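Long-range contacts in Pdx2 protein (Plasmodium falciparum, PDB 2ABW), which hydrolyses glutamine to glutamate and ammonia as the glutaminase subunit of PLP synthase, the ammonia being channelled to Pdx1 for vitamin B6 synthesis: residues Gly113-Thr118 / Val185-Cys190; Ile137-Ser142 / Lys167-Phe172. All blocks are in the same frame, centred on the assembly; numbering follows the deposited sequence.

Contact 1 (Gly113-Thr118 / Val185-Cys190)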
ATOM      1  N   GLY A 113       9.142   6.367  -2.041  1.00 18.20           N
ATOM      2  CA  GLY A 113       8.577   7.592  -1.440  1.00 16.63           C
ATOM      3  C   GLY A 113       7.059   7.704  -1.631  1.00 15.99           C
ATOM      4  O   GLY A 113       6.461   6.847  -2.303  1.00 17.68           O
ATOM      5  N   GLY A 114       6.485   8.763  -0.986  1.00 15.33           N
ATOM      6  CA  GLY A 114       5.038   9.049  -1.178  1.00 15.64           C
ATOM      7  C   GLY A 114       4.323   9.243   0.164  1.00 16.64           C
ATOM      8  O   GLY A 114       3.358   9.959   0.253  1.00 18.24           O
ATOM      9  N   LEU A 115       4.804   8.558   1.195  1.00 16.36           N
ATOM     10  CA  LEU A 115       4.303   8.754   2.570  1.00 15.38           C
ATOM     11  C   LEU A 115       5.420   9.335   3.447  1.00 15.36           C
ATOM     12  O   LEU A 115       6.472   8.670   3.610  1.00 16.14           O
ATOM     13  CB  LEU A 115       3.845   7.389   3.139  1.00 16.41           C
ATOM     14  CG  LEU A 115       2.660   6.752   2.403  1.00 17.46           C
ATOM     15  CD1 LEU A 115       2.455   5.375   2.916  1.00 17.06           C
ATOM     16  CD2 LEU A 115       1.461   7.631   2.508  1.00 17.65           C
ATOM     17  N   ASP A 116       5.169  10.507   3.964  1.00 16.09           N
ATOM     18  CA  ASP A 116       6.175  11.212   4.837  1.00 17.92           C
ATOM     19  C   ASP A 116       6.052  10.663   6.246  1.00 17.13           C
ATOM     20  O   ASP A 116       5.535  11.300   7.151  1.00 17.68           O
ATOM     21  CB  ASP A 116       6.088  12.694   4.733  1.00 18.89           C
ATOM     22  CG  ASP A 116       6.529  13.196   3.335  1.00 24.89           C
ATOM     23  OD1 ASP A 116       7.330  12.513   2.605  1.00 34.77           O
ATOM     24  OD2 ASP A 116       5.967  14.225   2.931  1.00 30.11           O
ATOM     25  N   ILE A 117       6.561   9.426   6.382  1.00 15.62           N
ATOM     26  CA  ILE A 117       6.570   8.731   7.653  1.00 16.91           C
ATOM     27  C   ILE A 117       7.897   8.010   7.834  1.00 16.97           C
ATOM     28  O   ILE A 117       8.627   7.745   6.931  1.00 16.57           O
ATOM     29  CB  ILE A 117       5.444   7.672   7.709  1.00 16.72           C
ATOM     30  CG1 ILE A 117       5.665   6.506   6.702  1.00 16.26           C
ATOM     31  CG2 ILE A 117       4.090   8.363   7.537  1.00 16.33           C
ATOM     32  CD1 ILE A 117       4.498   5.503   6.580  1.00 16.95           C
ATOM     33  N   THR A 118       8.193   7.692   9.092  1.00 15.89           N
ATOM     34  CA  THR A 118       9.264   6.775   9.419  1.00 15.71           C
ATOM     35  C   THR A 118       8.676   5.462   9.821  1.00 16.82           C
ATOM     36  O   THR A 118       7.757   5.382  10.673  1.00 16.25           O
ATOM     37  CB  THR A 118      10.046   7.284  10.652  1.00 17.48           C
ATOM     38  OG1 THR A 118      10.624   8.555  10.349  1.00 17.58           O
ATOM     39  CG2 THR A 118      11.106   6.376  11.101  1.00 15.47           C
ATOM     40  N   VAL A 185      -2.342   5.024   6.794  1.00 15.20           N
ATOM     41  CA  VAL A 185      -2.132   6.459   6.552  1.00 15.17           C
ATOM     42  C   VAL A 185      -2.451   6.767   5.106  1.00 15.91           C
ATOM     43  O   VAL A 185      -2.366   5.871   4.241  1.00 15.72           O
ATOM     44  CB  VAL A 185      -0.667   6.887   6.835  1.00 16.72           C
ATOM     45  CG1 VAL A 185      -0.423   6.845   8.367  1.00 15.26           C
ATOM     46  CG2 VAL A 185       0.386   6.080   6.111  1.00 16.63           C
ATOM     47  N   GLU A 186      -2.760   8.019   4.851  1.00 15.90           N
ATOM     48  CA  GLU A 186      -3.031   8.454   3.488  1.00 15.16           C
ATOM     49  C   GLU A 186      -2.393   9.814   3.296  1.00 16.89           C
ATOM     50  O   GLU A 186      -2.532  10.712   4.148  1.00 17.56           O
ATOM     51  CB  GLU A 186      -4.561   8.481   3.274  1.00 15.64           C
ATOM     52  CG  GLU A 186      -4.954   8.754   1.791  1.00 15.95           C
ATOM     53  CD  GLU A 186      -6.432   8.467   1.529  1.00 17.73           C
ATOM     54  OE1 GLU A 186      -7.209   8.376   2.525  1.00 20.34           O
ATOM     55  OE2 GLU A 186      -6.855   8.449   0.385  1.00 20.27           O
ATOM     56  N   GLN A 187      -1.751  10.032   2.171  1.00 14.73           N
ATOM     57  CA  GLN A 187      -1.097  11.332   1.909  1.00 16.02           C
ATOM     58  C   GLN A 187      -1.220  11.560   0.400  1.00 15.95           C
ATOM     59  O   GLN A 187      -0.649  10.784  -0.350  1.00 16.00           O
ATOM     60  CB  GLN A 187       0.379  11.350   2.278  1.00 16.76           C
ATOM     61  CG  GLN A 187       0.987  12.756   2.107  1.00 17.64           C
ATOM     62  CD  GLN A 187       2.383  12.820   2.515  1.00 17.58           C
ATOM     63  OE1 GLN A 187       2.966  11.823   3.008  1.00 19.85           O
ATOM     64  NE2 GLN A 187       3.003  14.004   2.267  1.00 20.78           N
ATOM     65  N   ASN A 188      -1.993  12.583   0.031  1.00 16.08           N
ATOM     66  CA  ASN A 188      -2.168  12.897  -1.395  1.00 15.01           C
ATOM     67  C   ASN A 188      -2.658  11.601  -2.077  1.00 14.89           C
ATOM     68  O   ASN A 188      -3.605  10.979  -1.556  1.00 16.78           O
ATOM     69  CB  ASN A 188      -0.902  13.435  -2.011  1.00 17.69           C
ATOM     70  CG  ASN A 188      -0.339  14.658  -1.322  1.00 20.76           C
ATOM     71  OD1 ASN A 188      -1.046  15.616  -1.169  1.00 24.81           O
ATOM     72  ND2 ASN A 188       0.936  14.580  -0.851  1.00 26.36           N
ATOM     73  N   ASN A 189      -1.995  11.161  -3.151  1.00 14.71           N
ATOM     74  CA  ASN A 189      -2.386   9.986  -3.892  1.00 14.89           C
ATOM     75  C   ASN A 189      -1.976   8.618  -3.341  1.00 14.76           C
ATOM     76  O   ASN A 189      -2.215   7.569  -3.964  1.00 15.63           O
ATOM     77  CB  ASN A 189      -1.869  10.096  -5.325  1.00 14.03           C
ATOM     78  CG  ASN A 189      -0.390  10.328  -5.402  1.00 16.31           C
ATOM     79  OD1 ASN A 189       0.119  11.272  -4.810  1.00 17.64           O
ATOM     80  ND2 ASN A 189       0.356   9.482  -6.195  1.00 15.40           N
ATOM     81  N   CYS A 190      -1.346   8.611  -2.163  1.00 14.71           N
ATOM     82  CA  CYS A 190      -0.784   7.431  -1.543  1.00 14.80           C
ATOM     83  C   CYS A 190      -1.518   6.924  -0.319  1.00 14.81           C
ATOM     84  O   CYS A 190      -1.877   7.696   0.552  1.00 15.89           O
ATOM     85  CB  CYS A 190       0.653   7.703  -1.109  1.00 14.52           C
ATOM     86  SG  CYS A 190       1.742   8.193  -2.509  1.00 18.73           S
TER
HETATM   87  O   HOH W   1       2.581  11.996  -1.302  1.00 24.39           O

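Contact 2 (Ile137-Ser142 / Lys167-Phe172)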
ATOM      1  N   ILE A 137     -11.308   3.837  12.565  1.00 17.59           N
ATOM      2  CA  ILE A 137     -11.080   4.396  11.282  1.00 18.30           C
ATOM      3  C   ILE A 137     -11.615   5.833  11.180  1.00 19.98           C
ATOM      4  O   ILE A 137     -12.783   6.087  11.501  1.00 22.70           O
ATOM      5  CB  ILE A 137     -11.689   3.545  10.176  1.00 17.79           C
ATOM      6  CG1 ILE A 137     -11.162   2.081  10.204  1.00 17.87           C
ATOM      7  CG2 ILE A 137     -11.411   4.207   8.823  1.00 21.17           C
ATOM      8  CD1 ILE A 137     -11.721   1.088   9.158  1.00 22.55           C
ATOM      9  N   ILE A 138     -10.758   6.739  10.847  1.00 16.87           N
ATOM     10  CA  ILE A 138     -11.053   8.145  10.794  1.00 17.97           C
ATOM     11  C   ILE A 138     -11.373   8.520   9.393  1.00 16.88           C
ATOM     12  O   ILE A 138     -10.522   8.890   8.590  1.00 17.25           O
ATOM     13  CB  ILE A 138      -9.914   8.992  11.307  1.00 19.79           C
ATOM     14  CG1 ILE A 138      -9.558   8.575  12.747  1.00 24.27           C
ATOM     15  CG2 ILE A 138     -10.298  10.509  11.259  1.00 21.08           C
ATOM     16  CD1 ILE A 138      -8.489   7.526  12.791  1.00 24.44           C
ATOM     17  N   SER A 139     -12.664   8.279   9.061  1.00 17.29           N
ATOM     18  CA  SER A 139     -13.135   8.428   7.650  1.00 16.51           C
ATOM     19  C   SER A 139     -14.628   8.568   7.649  1.00 15.33           C
ATOM     20  O   SER A 139     -15.283   8.113   8.564  1.00 18.94           O
ATOM     21  CB  SER A 139     -12.759   7.194   6.823  1.00 16.96           C
ATOM     22  OG  SER A 139     -13.116   7.310   5.440  1.00 15.64           O
ATOM     23  N   ASP A 140     -15.139   9.202   6.581  1.00 13.90           N
ATOM     24  CA  ASP A 140     -16.580   9.300   6.340  1.00 15.77           C
ATOM     25  C   ASP A 140     -16.922   8.334   5.159  1.00 15.28           C
ATOM     26  O   ASP A 140     -18.084   8.265   4.741  1.00 16.25           O
ATOM     27  CB  ASP A 140     -16.979  10.661   5.925  1.00 17.25           C
ATOM     28  CG  ASP A 140     -16.618  11.705   6.900  1.00 24.45           C
ATOM     29  OD1 ASP A 140     -16.844  11.463   8.110  1.00 24.66           O
ATOM     30  OD2 ASP A 140     -16.133  12.781   6.446  1.00 29.65           O
ATOM     31  N   SER A 141     -15.978   7.531   4.685  1.00 15.56           N
ATOM     32  CA  SER A 141     -16.252   6.698   3.485  1.00 14.80           C
ATOM     33  C   SER A 141     -17.234   5.576   3.823  1.00 13.72           C
ATOM     34  O   SER A 141     -17.148   4.947   4.894  1.00 14.45           O
ATOM     35  CB  SER A 141     -14.988   6.037   2.983  1.00 15.13           C
ATOM     36  OG  SER A 141     -15.295   5.032   1.999  1.00 16.06           O
ATOM     37  N   SER A 142     -18.200   5.289   2.919  1.00 15.60           N
ATOM     38  CA  SER A 142     -19.032   4.126   3.116  1.00 16.30           C
ATOM     39  C   SER A 142     -18.359   2.770   2.997  1.00 15.83           C
ATOM     40  O   SER A 142     -18.997   1.746   3.342  1.00 17.54           O
ATOM     41  CB  SER A 142     -20.230   4.176   2.110  1.00 18.25           C
ATOM     42  OG  SER A 142     -19.732   4.030   0.837  1.00 18.99           O
ATOM     43  N   LYS A 167      -2.516  12.021   6.645  1.00 19.23           N
ATOM     44  CA  LYS A 167      -3.693  11.733   7.426  1.00 19.47           C
ATOM     45  C   LYS A 167      -3.635  10.318   8.019  1.00 18.50           C
ATOM     46  O   LYS A 167      -3.303   9.337   7.347  1.00 18.49           O
ATOM     47  CB  LYS A 167      -4.891  11.881   6.538  1.00 21.90           C
ATOM     48  CG  LYS A 167      -4.946  13.285   5.829  1.00 30.67           C
ATOM     49  CD  LYS A 167      -4.573  14.528   6.682  1.00 36.42           C
ATOM     50  CE  LYS A 167      -4.311  15.792   5.779  1.00 38.53           C
ATOM     51  NZ  LYS A 167      -4.232  17.069   6.599  1.00 39.09           N
ATOM     52  N   VAL A 168      -3.809  10.208   9.308  1.00 18.17           N
ATOM     53  CA  VAL A 168      -3.888   8.941   9.971  1.00 18.01           C
ATOM     54  C   VAL A 168      -5.300   8.453   9.731  1.00 18.98           C
ATOM     55  O   VAL A 168      -6.330   9.084  10.202  1.00 22.04           O
ATOM     56  CB  VAL A 168      -3.563   9.022  11.491  1.00 17.96           C
ATOM     57  CG1 VAL A 168      -3.897   7.676  12.185  1.00 20.98           C
ATOM     58  CG2 VAL A 168      -2.134   9.418  11.638  1.00 20.72           C
ATOM     59  N   LEU A 169      -5.393   7.410   8.955  1.00 16.13           N
ATOM     60  CA  LEU A 169      -6.665   6.886   8.522  1.00 16.39           C
ATOM     61  C   LEU A 169      -7.225   5.854   9.498  1.00 15.75           C
ATOM     62  O   LEU A 169      -8.427   5.674   9.659  1.00 17.79           O
ATOM     63  CB  LEU A 169      -6.477   6.296   7.080  1.00 17.03           C
ATOM     64  CG  LEU A 169      -7.689   5.672   6.504  1.00 17.66           C
ATOM     65  CD1 LEU A 169      -8.912   6.635   6.406  1.00 20.07           C
ATOM     66  CD2 LEU A 169      -7.340   5.034   5.154  1.00 17.66           C
ATOM     67  N   ALA A 170      -6.356   5.022  10.107  1.00 15.34           N
ATOM     68  CA  ALA A 170      -6.829   4.020  11.042  1.00 14.45           C
ATOM     69  C   ALA A 170      -5.773   3.733  12.091  1.00 16.13           C
ATOM     70  O   ALA A 170      -4.564   3.723  11.778  1.00 14.88           O
ATOM     71  CB  ALA A 170      -7.144   2.719  10.318  1.00 13.61           C
ATOM     72  N   THR A 171      -6.214   3.523  13.334  1.00 14.96           N
ATOM     73  CA  THR A 171      -5.380   3.194  14.465  1.00 15.94           C
ATOM     74  C   THR A 171      -6.027   2.025  15.193  1.00 16.67           C
ATOM     75  O   THR A 171      -7.152   1.626  14.925  1.00 16.53           O
ATOM     76  CB  THR A 171      -5.237   4.342  15.427  1.00 16.23           C
ATOM     77  OG1 THR A 171      -6.531   4.655  16.007  1.00 17.04           O
ATOM     78  CG2 THR A 171      -4.670   5.530  14.722  1.00 18.26           C
ATOM     79  N   PHE A 172      -5.222   1.387  16.057  1.00 16.51           N
ATOM     80  CA  PHE A 172      -5.741   0.331  16.913  1.00 15.54           C
ATOM     81  C   PHE A 172      -5.035   0.285  18.203  1.00 17.89           C
ATOM     82  O   PHE A 172      -3.969   0.851  18.339  1.00 16.93           O
ATOM     83  CB  PHE A 172      -5.639  -1.043  16.251  1.00 15.10           C
ATOM     84  CG  PHE A 172      -4.203  -1.538  16.004  1.00 16.23           C
ATOM     85  CD1 PHE A 172      -3.580  -1.263  14.791  1.00 18.89           C
ATOM     86  CD2 PHE A 172      -3.591  -2.362  16.874  1.00 18.35           C
ATOM     87  CE1 PHE A 172      -2.322  -1.723  14.564  1.00 18.56           C
ATOM     88  CE2 PHE A 172      -2.350  -2.848  16.630  1.00 17.68           C
ATOM     89  CZ  PHE A 172      -1.735  -2.537  15.488  1.00 19.18           C
TER
HETATM   90  O   HOH W   2      -8.308  10.626   8.274  1.00 47.99           O

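Contact 1 (Gly113-Thr118 / Val185-Cys190)
Gln-187 NE2 is gripped by two carboxylates, Asp-116 from the facing segment and Glu-165 from outside both. Asp-116 OD2 lies 3.0 Å from Gln-187 NE2. This bond is nearly straight, 177° at the hydrogen. OD2 sits in the plane of the amide, but NE2 approaches OD2 from above the carboxylate plane. The two flat groups are turned 71° apart. The other end of the amide is held too: Gln-187 OE1 accepts from Asp-116 N at 2.7 Å, with the donor in the carbonyl plane. Asp-116 thus meets the amide through both its backbone and its carboxylate, which fixes which end is oxygen and which is nitrogen. The glutamine gets there fully extended, its CG anti to the backbone N (chi1 -175°).

Asp-116 is the centre of an inverse gamma turn near the start of strand 115-120, in the three-stranded sheet. Gln-187 ends strand 180-187 of the nine-stranded sheet and opens a type II' turn to Cys-190. The turn connects strands 180-187 and 190-193 as a tight beta hairpin. The contact therefore joins the hairpin tip of the large sheet to the small sheet. In this PdxT/SNO-family glutaminase, the side chains of Leu-115 and the nucleophile Cys-87 lie about 11 Å apart.

Beside the polar pair the contact is apolar and buried. The CD2 branch of Leu-115 rests on Cys-190, with CD2 3.7 Å from Cys-190 CB. Its CD1 branch crosses Val-185 obliquely, CD1 lying 3.9 Å from Val-185 CG2. The same methyl of Val-185 meets Ile-117 CD1 tip to tip. Gly-114 has no side chain, so Cys-190 SG can lie 3.7 Å from Gly-114 CA. One water joins the turn to Gly-114: it donates to Gly-114 O at 2.7 Å and accepts from Asn-188 ND2.

Contact 2 (Ile137-Ser142 / Lys167-Phe172)
Ile-137 and Ala-170 form an antiparallel, non-hydrogen-bonded pair, their CA atoms 4.3 Å apart, at the point where residues 137-142 leave the sheet. One backbone bond follows it, from Ile-138 N to Leu-169 O at 2.8 Å. The N-H points fairly well at the oxygen (160°), but the donor stands above the carbonyl plane. The same oxygen also receives a CA-H contact from Ile-137.

Ile-137 and Ala-170 turn their side chains to the same face of the sheet. There Ile-137 CG1 lies 4.1 Å from Ala-170 CB, and Phe-205 of helix 204-219 also packs on Ile-137. Ile-138 lies alongside the backbone of the strand instead. Its CD1 lies against two carbonyl oxygens, 3.6 Å from Leu-169 O and slightly farther from Val-168 O. Its second torsion (chi2 92°) is well off a staggered value.

Leu-169 and Ala-170 together face Ala-184, a classic beta bulge in strand 167-174. That strand runs between 130-137 and 180-187 in the nine-stranded sheet, and the bulge is on its pairing with 180-187. Leu-169 leaves the backbone pointing away from residues 137-142, but the end of its side chain returns to them. CG is anti to the backbone N, and the second torsion (chi2 58°) turns CD1 back to 3.5 Å from Ile-138 O. CD1 also touches Ser-139 CB. Tyr-208 packs on both Leu-169 and Ser-139.

Past this point the loop is shaped by an ST turn: Ser-139 OG accepts from Ser-141 N at 3.0 Å. A water donates to Ile-138 O at 2.8 Å and also to Val-168 O, bridging the two segments beyond the last direct backbone bond.

In the fold
Both contacts reach the nine-stranded sheet through adjacent strands, 180-187 in contact 1 and 167-174 in contact 2. They meet there: Lys-167 N probably bonds Glu-186 O at 2.8 Å. Contact 1 is buried and joins two sheets through a glutamine amide that meets both backbone and carboxylate of Asp-116, next to an apolar patch. Contact 2 lies nearer the surface, away from the glutamine-binding and catalytic residues, where a neighbouring strand turns into loop. It rests on one backbone bond, a bridging water and apolar contacts. Helix 204-219 links the two, since Tyr-208 bonds Glu-186 and packs on Leu-169. In sequence, contact 2 is nested within contact 1.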